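Local structure of N-acetyltransferase domain-containing protein (1WWZ) at the interface of chains A and B. The protein binds acetyl-coenzyme A and, as a member of the GNAT family, probably transfers its acetyl group to an acceptor substrate. Sequence-based numbering; all coordinates share one arbitrary frame. Chains: chain A/B, hypothetical protein PH1933.

The interface of chains A and B. Residues chain A 108, 111-112; chain B 104-105, 108.
A:Asp112 reaches across to B:Arg104 and B:Lys105 and meets the basic ends of both, the lysine by the shorter bond. All three side chains come from matching helices, 102-115 in chain A and 102-114 in chain B. The CG of A:Asp112 lies anti to its backbone N (chi1 178°), which carries the carboxylate out towards chain B. Its OD1 takes the hydrogen bonds and is the nearer oxygen to both basic groups. B:Lys105 NZ, the side-chain amine, gives OD1 a hydrogen bond of 2.9 Å and a salt bridge. It arrives on the syn side, 22° out of the carboxylate plane. The lysine chain is extended as far as CE and turns only at its last torsion, which brings NZ round to the acid.

B:Arg104 forms a second salt bridge, from NE to A:Asp112 OD1 at 3.2 Å. The hydrogen bonds from its NE and NH2 to OD1 are both weak. The guanidinium is turned 71° from the carboxylate plane, so the two groups do not pair flat. One guanidinium face instead lies against the backbone of chain A, with A:Asp112 CA 3.5 Å above the plane, towards the rim.

Beside the charges, A:Ile108 and B:Ile108 lie alongside, pointing opposite ways, with A:Ile108 CG2 3.9 Å from B:Ile108 CD1. That same CD1 also touches CB of A:Asp112, at 4.0 Å.

An alanine in place of A:Asp112 would probably leave B:Lys105 and B:Arg104 without their shared negative mate and free the lysine tip to turn.

B:Arg104 also belongs to the acetyl-CoA site, beside the glycine-rich GNAT turn, so the contact adjoins the cofactor-binding region. The patch may help hold a dimer, but the structure alone does not show that this pairing is biological.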
# COMPACT_ATOMS: atom_id res chain seq x y z
N ILE A 108 -2.89 -1.32 3.63
CA ILE A 108 -2.61 -1.51 2.22
C ILE A 108 -2.07 -2.93 2.00
O ILE A 108 -2.45 -3.61 1.05
CB ILE A 108 -1.57 -0.48 1.72
CG1 ILE A 108 -2.23 0.91 1.68
CG2 ILE A 108 -1.03 -0.87 0.34
CD1 ILE A 108 -1.28 2.05 1.35
N LEU A 111 -5.01 -5.28 2.19
CA LEU A 111 -5.85 -5.24 1.00
C LEU A 111 -5.20 -5.98 -0.16
O LEU A 111 -5.88 -6.69 -0.91
CB LEU A 111 -6.15 -3.79 0.60
CG LEU A 111 -7.01 -3.01 1.60
CD1 LEU A 111 -7.43 -1.68 0.99
CD2 LEU A 111 -8.24 -3.81 1.97
N ASP A 112 -3.89 -5.84 -0.30
CA ASP A 112 -3.15 -6.51 -1.36
C ASP A 112 -3.14 -8.02 -1.13
O ASP A 112 -3.32 -8.80 -2.06
CB ASP A 112 -1.71 -5.98 -1.41
CG ASP A 112 -0.88 -6.68 -2.47
OD1 ASP A 112 -1.11 -6.44 -3.67
OD2 ASP A 112 0.01 -7.47 -2.10
N ARG B 104 -1.17 -0.84 -7.44
CA ARG B 104 -0.92 -0.94 -6.01
C ARG B 104 0.34 -1.75 -5.73
O ARG B 104 1.16 -1.35 -4.91
CB ARG B 104 -2.12 -1.60 -5.32
CG ARG B 104 -1.92 -1.84 -3.83
CD ARG B 104 -3.06 -2.69 -3.31
NE ARG B 104 -3.09 -3.97 -4.01
CZ ARG B 104 -4.20 -4.63 -4.33
NH1 ARG B 104 -5.38 -4.12 -4.02
NH2 ARG B 104 -4.12 -5.78 -4.98
N LYS B 105 0.50 -2.87 -6.43
CA LYS B 105 1.68 -3.71 -6.24
C LYS B 105 2.95 -2.97 -6.63
O LYS B 105 3.98 -3.09 -5.96
CB LYS B 105 1.56 -5.00 -7.06
CG LYS B 105 0.50 -5.96 -6.54
CD LYS B 105 0.41 -7.23 -7.37
CE LYS B 105 -0.59 -8.21 -6.78
NZ LYS B 105 -0.21 -8.64 -5.39
N ILE B 108 3.68 -0.36 -3.90
CA ILE B 108 4.20 -0.98 -2.68
C ILE B 108 5.68 -1.26 -2.90
O ILE B 108 6.52 -1.02 -2.03
CB ILE B 108 3.48 -2.31 -2.36
CG1 ILE B 108 2.06 -2.03 -1.88
CG2 ILE B 108 4.25 -3.08 -1.29
CD1 ILE B 108 1.24 -3.30 -1.63